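PDB 2QDD: mandelate racemase/muconate lactonizing enzyme from Roseovarius nubinhibens, which is of unknown specific function but, as a magnesium-dependent member of the enolase superfamily, probably abstracts a proton next to a substrate carboxylate. Local coordinates for residues H247-H252 / R278-F283; I266-V271 / I293-G298. One frame throughout, in Å; residues are numbered along the deposited sequence.

Interaction 1 (H247-H252 / R278-F283); sequences HEFSDH and RQIRDF
Two neighbouring helices on the outside of the enolase-type barrel, 249-258 and 274-287, meet here, and residues 247-252 and 278-283 share no hydrogen bond. The aromatic evidence is a T-shaped pair: the Phe-249 and Phe-283 rings have centroids 5.5 Å apart and planes at 80°, with the edge of Phe-249 directed at the face of Phe-283. In both residues CB points toward the other segment and CG is anti to the backbone N. At its edge Phe-249 CE1 also meets Phe-283 CB at 3.8 Å, and Phe-249 CD1 lies 4.1 Å from Ile-280 CG1. Across one face of the Phe-249 ring lies the Gln-279 amide, a stack with planes only 11° apart. The second subunit also packs here: its Ser-286 on Phe-249 and its Leu-253 on Phe-283.

The hydrogen bonds that shape the 247-252 side are local. Asp-251 OD1 accepts both His-247 N and Glu-248 N, holding the turn before the helix. His-252 ND1 donates to Glu-248 O at 2.8 Å, which fixes the imidazole's rotation. Onto that ring comes a CH-pi contact: Ile-280 CG2 stands 3.8 Å from the His-252 centroid, 27° off the ring normal.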
ATOM      1  N   HIS A 247       4.889  24.189   2.423  1.00 35.65           N
ATOM      2  CA  HIS A 247       4.426  25.502   1.989  1.00 39.42           C
ATOM      3  C   HIS A 247       2.976  25.769   2.381  1.00 40.07           C
ATOM      4  O   HIS A 247       2.581  26.924   2.560  1.00 44.12           O
ATOM      5  CB  HIS A 247       4.628  25.673   0.480  1.00 37.69           C
ATOM      6  CG  HIS A 247       6.061  25.572   0.052  1.00 43.40           C
ATOM      7  ND1 HIS A 247       6.983  26.565   0.302  1.00 42.47           N
ATOM      8  CD2 HIS A 247       6.730  24.589  -0.595  1.00 47.62           C
ATOM      9  CE1 HIS A 247       8.159  26.200  -0.176  1.00 46.35           C
ATOM     10  NE2 HIS A 247       8.033  25.005  -0.727  1.00 46.10           N
ATOM     11  N   GLU A 248       2.193  24.700   2.507  1.00 36.71           N
ATOM     12  CA  GLU A 248       0.773  24.800   2.850  1.00 39.36           C
ATOM     13  C   GLU A 248       0.293  23.585   3.651  1.00 34.05           C
ATOM     14  O   GLU A 248       1.049  22.630   3.847  1.00 29.42           O
ATOM     15  CB  GLU A 248      -0.085  25.003   1.595  1.00 39.77           C
ATOM     16  CG  GLU A 248       0.230  24.065   0.432  1.00 51.55           C
ATOM     17  CD  GLU A 248      -0.445  24.489  -0.872  1.00 56.32           C
ATOM     18  OE1 GLU A 248      -1.419  25.275  -0.823  1.00 60.98           O
ATOM     19  OE2 GLU A 248      -0.000  24.031  -1.950  1.00 62.66           O
ATOM     20  N   PHE A 249      -0.958  23.630   4.115  1.00 32.42           N
ATOM     21  CA  PHE A 249      -1.495  22.608   5.013  1.00 33.04           C
ATOM     22  C   PHE A 249      -1.443  21.196   4.422  1.00 31.74           C
ATOM     23  O   PHE A 249      -1.133  20.233   5.130  1.00 27.78           O
ATOM     24  CB  PHE A 249      -2.923  22.954   5.448  1.00 31.93           C
ATOM     25  CG  PHE A 249      -3.531  21.950   6.397  1.00 36.37           C
ATOM     26  CD1 PHE A 249      -3.069  21.837   7.705  1.00 33.00           C
ATOM     27  CD2 PHE A 249      -4.563  21.111   5.977  1.00 31.73           C
ATOM     28  CE1 PHE A 249      -3.629  20.909   8.581  1.00 35.94           C
ATOM     29  CE2 PHE A 249      -5.129  20.183   6.844  1.00 29.44           C
ATOM     30  CZ  PHE A 249      -4.662  20.082   8.148  1.00 32.99           C
ATOM     31  N   SER A 250      -1.720  21.092   3.125  1.00 30.00           N
ATOM     32  CA  SER A 250      -1.737  19.811   2.418  1.00 32.79           C
ATOM     33  C   SER A 250      -0.372  19.128   2.356  1.00 29.68           C
ATOM     34  O   SER A 250      -0.303  17.899   2.285  1.00 29.54           O
ATOM     35  CB  SER A 250      -2.302  19.982   1.007  1.00 31.03           C
ATOM     36  OG  SER A 250      -1.434  20.775   0.218  1.00 34.46           O
ATOM     37  N   ASP A 251       0.700  19.926   2.383  1.00 28.93           N
ATOM     38  CA  ASP A 251       2.067  19.409   2.523  1.00 26.75           C
ATOM     39  C   ASP A 251       2.337  18.789   3.888  1.00 25.62           C
ATOM     40  O   ASP A 251       3.149  17.870   3.999  1.00 30.14           O
ATOM     41  CB  ASP A 251       3.104  20.504   2.239  1.00 31.98           C
ATOM     42  CG  ASP A 251       2.993  21.076   0.828  1.00 45.46           C
ATOM     43  OD1 ASP A 251       3.311  22.272   0.649  1.00 48.69           O
ATOM     44  OD2 ASP A 251       2.591  20.334  -0.099  1.00 49.62           O
ATOM     45  N   HIS A 252       1.666  19.301   4.922  1.00 23.20           N
ATOM     46  CA  HIS A 252       1.798  18.775   6.280  1.00 20.55           C
ATOM     47  C   HIS A 252       1.028  17.468   6.428  1.00 24.74           C
ATOM     48  O   HIS A 252       1.521  16.503   7.026  1.00 23.11           O
ATOM     49  CB  HIS A 252       1.316  19.804   7.308  1.00 17.33           C
ATOM     50  CG  HIS A 252       2.140  21.050   7.339  1.00 19.26           C
ATOM     51  ND1 HIS A 252       1.992  22.062   6.416  1.00 21.23           N
ATOM     52  CD2 HIS A 252       3.144  21.434   8.163  1.00 15.77           C
ATOM     53  CE1 HIS A 252       2.857  23.026   6.679  1.00 18.80           C
ATOM     54  NE2 HIS A 252       3.571  22.668   7.734  1.00 19.90           N
ATOM     55  N   ARG A 278      -1.591  28.651  12.893  1.00 23.92           N
ATOM     56  CA  ARG A 278      -2.360  28.077  14.010  1.00 24.34           C
ATOM     57  C   ARG A 278      -3.036  26.743  13.670  1.00 24.48           C
ATOM     58  O   ARG A 278      -3.023  25.812  14.487  1.00 28.21           O
ATOM     59  CB  ARG A 278      -3.411  29.077  14.511  1.00 24.08           C
ATOM     60  CG  ARG A 278      -4.203  28.626  15.730  1.00 25.47           C
ATOM     61  CD  ARG A 278      -5.693  28.688  15.454  1.00 31.77           C
ATOM     62  NE  ARG A 278      -6.396  29.522  16.426  1.00 41.42           N
ATOM     63  CZ  ARG A 278      -7.389  30.355  16.121  1.00 46.08           C
ATOM     64  NH1 ARG A 278      -7.967  31.074  17.072  1.00 48.73           N
ATOM     65  NH2 ARG A 278      -7.806  30.474  14.863  1.00 43.36           N
ATOM     66  N   GLN A 279      -3.627  26.653  12.478  1.00 20.07           N
ATOM     67  CA  GLN A 279      -4.205  25.395  11.990  1.00 22.44           C
ATOM     68  C   GLN A 279      -3.174  24.265  11.914  1.00 16.77           C
ATOM     69  O   GLN A 279      -3.450  23.141  12.335  1.00 21.97           O
ATOM     70  CB  GLN A 279      -4.899  25.569  10.630  1.00 20.67           C
ATOM     71  CG  GLN A 279      -5.711  24.318  10.228  1.00 27.05           C
ATOM     72  CD  GLN A 279      -6.104  24.237   8.753  1.00 27.23           C
ATOM     73  OE1 GLN A 279      -7.041  23.516   8.403  1.00 35.26           O
ATOM     74  NE2 GLN A 279      -5.390  24.956   7.889  1.00 29.78           N
ATOM     75  N   ILE A 280      -1.995  24.582  11.385  1.00 16.17           N
ATOM     76  CA  ILE A 280      -0.848  23.666  11.358  1.00 18.64           C
ATOM     77  C   ILE A 280      -0.361  23.270  12.760  1.00 17.34           C
ATOM     78  O   ILE A 280      -0.092  22.091  13.024  1.00 17.79           O
ATOM     79  CB  ILE A 280       0.303  24.265  10.517  1.00 19.15           C
ATOM     80  CG1 ILE A 280      -0.141  24.384   9.058  1.00 19.57           C
ATOM     81  CG2 ILE A 280       1.583  23.422  10.626  1.00 17.53           C
ATOM     82  CD1 ILE A 280       0.606  25.434   8.281  1.00 27.42           C
ATOM     83  N   ARG A 281      -0.276  24.254  13.651  1.00 20.27           N
ATOM     84  CA  ARG A 281       0.098  24.027  15.048  1.00 20.83           C
ATOM     85  C   ARG A 281      -0.840  23.036  15.728  1.00 22.14           C
ATOM     86  O   ARG A 281      -0.388  22.092  16.379  1.00 28.27           O
ATOM     87  CB  ARG A 281       0.105  25.351  15.825  1.00 22.07           C
ATOM     88  CG  ARG A 281       0.807  25.278  17.188  1.00 19.37           C
ATOM     89  CD  ARG A 281      -0.147  24.939  18.334  1.00 21.62           C
ATOM     90  NE  ARG A 281      -1.320  25.822  18.417  1.00 24.26           N
ATOM     91  CZ  ARG A 281      -1.345  26.982  19.069  1.00 28.23           C
ATOM     92  NH1 ARG A 281      -0.254  27.429  19.678  1.00 29.07           N
ATOM     93  NH2 ARG A 281      -2.461  27.703  19.110  1.00 22.95           N
ATOM     94  N   ASP A 282      -2.139  23.278  15.579  1.00 21.80           N
ATOM     95  CA  ASP A 282      -3.181  22.433  16.142  1.00 25.43           C
ATOM     96  C   ASP A 282      -3.182  21.023  15.547  1.00 25.13           C
ATOM     97  O   ASP A 282      -3.424  20.049  16.260  1.00 25.50           O
ATOM     98  CB  ASP A 282      -4.551  23.089  15.931  1.00 27.64           C
ATOM     99  CG  ASP A 282      -4.778  24.309  16.839  1.00 38.47           C
ATOM    100  OD1 ASP A 282      -3.911  24.636  17.691  1.00 33.37           O
ATOM    101  OD2 ASP A 282      -5.847  24.939  16.700  1.00 38.11           O
ATOM    102  N   PHE A 283      -2.922  20.925  14.244  1.00 25.36           N
ATOM    103  CA  PHE A 283      -2.712  19.634  13.595  1.00 23.38           C
ATOM    104  C   PHE A 283      -1.532  18.887  14.221  1.00 24.22           C
ATOM    105  O   PHE A 283      -1.649  17.705  14.537  1.00 24.00           O
ATOM    106  CB  PHE A 283      -2.512  19.792  12.080  1.00 20.97           C
ATOM    107  CG  PHE A 283      -2.258  18.489  11.366  1.00 21.15           C
ATOM    108  CD1 PHE A 283      -0.983  18.161  10.920  1.00 25.43           C
ATOM    109  CD2 PHE A 283      -3.292  17.592  11.145  1.00 22.82           C
ATOM    110  CE1 PHE A 283      -0.739  16.959  10.269  1.00 19.57           C
ATOM    111  CE2 PHE A 283      -3.058  16.384  10.493  1.00 24.29           C
ATOM    112  CZ  PHE A 283      -1.782  16.068  10.055  1.00 26.63           C
TER

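Interaction 2 (I266-V271 / I293-G298); sequences IKPNRV and IEDVGG
The Asp-295 carboxylate is the flat group at the centre of this contact. One of its faces is met by the ring of Pro-268, whose CD stands over the plane, 3.6 Å from OD2. The syn lone pair of OD2 takes the N-H of Asn-269 at an N to OD2 distance of 3.1 Å and an N-H...O angle of 162°. Val-296 N adds a weak bond to the same OD2, while OD1 reaches Asn-269 ND2 through a water. Lys-267 is the N-cap residue of helix 268-271, so Asn-269 N belongs to its first turn, where the negative carboxylate would probably interact favourably with the helix start. An alanine in place of Asp-295 would remove both oxygens and would probably leave the Asn-269 N-H without this acceptor and loosen the loop against the helix.

The two segments leave the C-terminal ends of adjacent parallel strands, 263-266 and 290-293, of the enolase-type barrel, where the active site lies. The strand register ends with Glu-294 N bonded to Ile-266 O (3.3 Å, N-H...O angle 171°), the donor nearly along the C=O axis. On one face of the sheet the Ile-266 and Ile-293 side chains lie side by side, CD1 to CD1 3.9 Å.

Lys-267 extends alongside Glu-294. Their charges do not touch: Lys-267 NZ is 4.0 Å from Glu-294 OE2. Instead NZ bonds to Tyr-59 OH and forms a salt bridge with Asp-243, a magnesium-binding residue although no metal is modelled in this chain; Arg-270 NH2 also forms a salt bridge with Asp-243, and its NH1 bonds to Leu-246 O. A water accepts from Lys-267 NZ and donates to Glu-294 OE2 and Asp-295 O. The Val-296 side chain crosses that of Lys-267 at about a right angle, and its CG2 touches Asn-269 CB at 3.8 Å.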
ATOM      1  N   ILE A 266       7.357  25.674  12.132  1.00 21.99           N
ATOM      2  CA  ILE A 266       6.297  26.523  11.590  1.00 27.71           C
ATOM      3  C   ILE A 266       6.760  27.976  11.513  1.00 33.62           C
ATOM      4  O   ILE A 266       7.210  28.554  12.510  1.00 30.29           O
ATOM      5  CB  ILE A 266       4.981  26.430  12.399  1.00 27.79           C
ATOM      6  CG1 ILE A 266       4.639  24.969  12.708  1.00 24.99           C
ATOM      7  CG2 ILE A 266       3.833  27.095  11.632  1.00 22.07           C
ATOM      8  CD1 ILE A 266       3.684  24.822  13.841  1.00 16.95           C
ATOM      9  N   LYS A 267       6.667  28.546  10.313  1.00 28.83           N
ATOM     10  CA  LYS A 267       7.104  29.909  10.056  1.00 26.59           C
ATOM     11  C   LYS A 267       6.028  30.641   9.271  1.00 26.83           C
ATOM     12  O   LYS A 267       5.764  30.283   8.126  1.00 31.54           O
ATOM     13  CB  LYS A 267       8.428  29.915   9.281  1.00 26.81           C
ATOM     14  CG  LYS A 267       9.584  29.290  10.040  1.00 24.95           C
ATOM     15  CD  LYS A 267      10.883  29.483   9.329  1.00 26.44           C
ATOM     16  CE  LYS A 267      11.892  28.480   9.833  1.00 30.76           C
ATOM     17  NZ  LYS A 267      13.170  28.615   9.086  1.00 38.51           N
ATOM     18  N   PRO A 268       5.398  31.662   9.886  1.00 29.85           N
ATOM     19  CA  PRO A 268       4.280  32.412   9.302  1.00 29.53           C
ATOM     20  C   PRO A 268       4.524  32.941   7.880  1.00 28.18           C
ATOM     21  O   PRO A 268       3.625  32.864   7.044  1.00 29.10           O
ATOM     22  CB  PRO A 268       4.088  33.576  10.280  1.00 30.19           C
ATOM     23  CG  PRO A 268       4.580  33.060  11.572  1.00 31.80           C
ATOM     24  CD  PRO A 268       5.731  32.157  11.237  1.00 30.38           C
ATOM     25  N   ASN A 269       5.729  33.448   7.610  1.00 27.97           N
ATOM     26  CA  ASN A 269       6.078  33.921   6.270  1.00 29.84           C
ATOM     27  C   ASN A 269       6.187  32.827   5.203  1.00 26.57           C
ATOM     28  O   ASN A 269       6.034  33.102   4.019  1.00 34.78           O
ATOM     29  CB  ASN A 269       7.334  34.801   6.290  1.00 29.18           C
ATOM     30  CG  ASN A 269       7.368  35.809   5.128  1.00 33.31           C
ATOM     31  OD1 ASN A 269       8.073  35.611   4.141  1.00 30.10           O
ATOM     32  ND2 ASN A 269       6.594  36.882   5.247  1.00 22.23           N
ATOM     33  N   ARG A 270       6.442  31.590   5.624  1.00 28.69           N
ATOM     34  CA  ARG A 270       6.345  30.435   4.727  1.00 22.17           C
ATOM     35  C   ARG A 270       4.900  29.965   4.496  1.00 24.32           C
ATOM     36  O   ARG A 270       4.527  29.628   3.368  1.00 21.95           O
ATOM     37  CB  ARG A 270       7.235  29.286   5.213  1.00 23.37           C
ATOM     38  CG  ARG A 270       7.192  28.033   4.340  1.00 18.98           C
ATOM     39  CD  ARG A 270       8.280  26.999   4.672  1.00 22.71           C
ATOM     40  NE  ARG A 270       8.624  26.887   6.095  1.00 28.65           N
ATOM     41  CZ  ARG A 270       7.901  26.261   7.025  1.00 27.90           C
ATOM     42  NH1 ARG A 270       6.749  25.680   6.723  1.00 26.85           N
ATOM     43  NH2 ARG A 270       8.340  26.216   8.277  1.00 27.41           N
ATOM     44  N   VAL A 271       4.087  29.957   5.552  1.00 24.01           N
ATOM     45  CA  VAL A 271       2.752  29.345   5.483  1.00 22.34           C
ATOM     46  C   VAL A 271       1.601  30.320   5.243  1.00 24.89           C
ATOM     47  O   VAL A 271       0.480  29.894   4.947  1.00 30.29           O
ATOM     48  CB  VAL A 271       2.452  28.420   6.700  1.00 23.56           C
ATOM     49  CG1 VAL A 271       3.546  27.366   6.852  1.00 18.24           C
ATOM     50  CG2 VAL A 271       2.296  29.229   7.991  1.00 21.62           C
ATOM     51  N   ILE A 293       8.658  27.111  16.566  1.00 29.69           N
ATOM     52  CA  ILE A 293       7.797  28.171  16.046  1.00 29.70           C
ATOM     53  C   ILE A 293       8.500  29.526  16.125  1.00 31.29           C
ATOM     54  O   ILE A 293       8.768  30.048  17.209  1.00 34.31           O
ATOM     55  CB  ILE A 293       6.402  28.193  16.727  1.00 24.71           C
ATOM     56  CG1 ILE A 293       5.700  26.831  16.561  1.00 22.85           C
ATOM     57  CG2 ILE A 293       5.562  29.329  16.167  1.00 26.02           C
ATOM     58  CD1 ILE A 293       4.305  26.740  17.158  1.00 27.92           C
ATOM     59  N   GLU A 294       8.790  30.070  14.948  1.00 32.25           N
ATOM     60  CA  GLU A 294       9.670  31.220  14.752  1.00 29.16           C
ATOM     61  C   GLU A 294       9.284  31.841  13.413  1.00 32.08           C
ATOM     62  O   GLU A 294       8.430  31.305  12.722  1.00 36.81           O
ATOM     63  CB  GLU A 294      11.127  30.762  14.717  1.00 33.42           C
ATOM     64  CG  GLU A 294      11.436  29.712  13.649  1.00 33.69           C
ATOM     65  CD  GLU A 294      12.712  28.954  13.941  1.00 41.00           C
ATOM     66  OE1 GLU A 294      12.839  28.403  15.058  1.00 42.35           O
ATOM     67  OE2 GLU A 294      13.595  28.915  13.056  1.00 53.54           O
ATOM     68  N   ASP A 295       9.884  32.963  13.032  1.00 30.81           N
ATOM     69  CA  ASP A 295       9.734  33.398  11.650  1.00 31.04           C
ATOM     70  C   ASP A 295      11.027  33.301  10.851  1.00 28.98           C
ATOM     71  O   ASP A 295      12.077  32.933  11.389  1.00 33.10           O
ATOM     72  CB  ASP A 295       9.045  34.769  11.531  1.00 36.97           C
ATOM     73  CG  ASP A 295       8.182  34.894  10.258  1.00 44.28           C
ATOM     74  OD1 ASP A 295       7.487  35.920  10.083  1.00 48.86           O
ATOM     75  OD2 ASP A 295       8.205  33.966   9.419  1.00 41.30           O
ATOM     76  N   VAL A 296      10.926  33.614   9.562  1.00 32.02           N
ATOM     77  CA  VAL A 296      11.967  33.374   8.564  1.00 36.21           C
ATOM     78  C   VAL A 296      13.115  34.368   8.758  1.00 34.82           C
ATOM     79  O   VAL A 296      14.284  34.033   8.559  1.00 39.48           O
ATOM     80  CB  VAL A 296      11.370  33.491   7.130  1.00 33.73           C
ATOM     81  CG1 VAL A 296      12.434  33.347   6.062  1.00 47.14           C
ATOM     82  CG2 VAL A 296      10.286  32.448   6.923  1.00 31.57           C
ATOM     83  N   GLY A 297      12.769  35.584   9.166  1.00 34.18           N
ATOM     84  CA  GLY A 297      13.762  36.594   9.497  1.00 40.09           C
ATOM     85  C   GLY A 297      13.133  37.924   9.843  1.00 41.36           C
ATOM     86  O   GLY A 297      11.903  38.057   9.874  1.00 40.76           O
ATOM     87  N   GLY A 298      13.988  38.907  10.109  1.00 41.38           N
ATOM     88  CA  GLY A 298      13.554  40.286  10.290  1.00 39.52           C
ATOM     89  C   GLY A 298      13.518  40.728  11.734  1.00 37.28           C
ATOM     90  O   GLY A 298      14.201  40.158  12.588  1.00 40.38           O
TER
HETATM   91  O   HOH W   1      13.746  30.830  11.091  1.00 47.82           O
HETATM   92  O   HOH W   2       5.732  37.324   8.140  1.00 25.31           O

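In the fold
Along the chain the segments alternate, 247-252, 266-271, 278-283, 293-298, so the two contacts interleave. Their centres lie about 13 Å apart: interaction 2 is about 2 Å from the centre of the chain, at the mouth of the barrel, and interaction 1 about 14 Å out, in the helical shell near the second subunit. Helix 274-287 joins them. It follows helix 268-271 directly and packs on strands 263-266 and 290-293, with Ile-280 CG2 4.0 Å from Ile-266 CG1 and Arg-281 CG 3.8 Å from Ile-293 CD1. Direct side-chain contacts thus link the helix pair near the second subunit to the strand ends near the magnesium-binding residues.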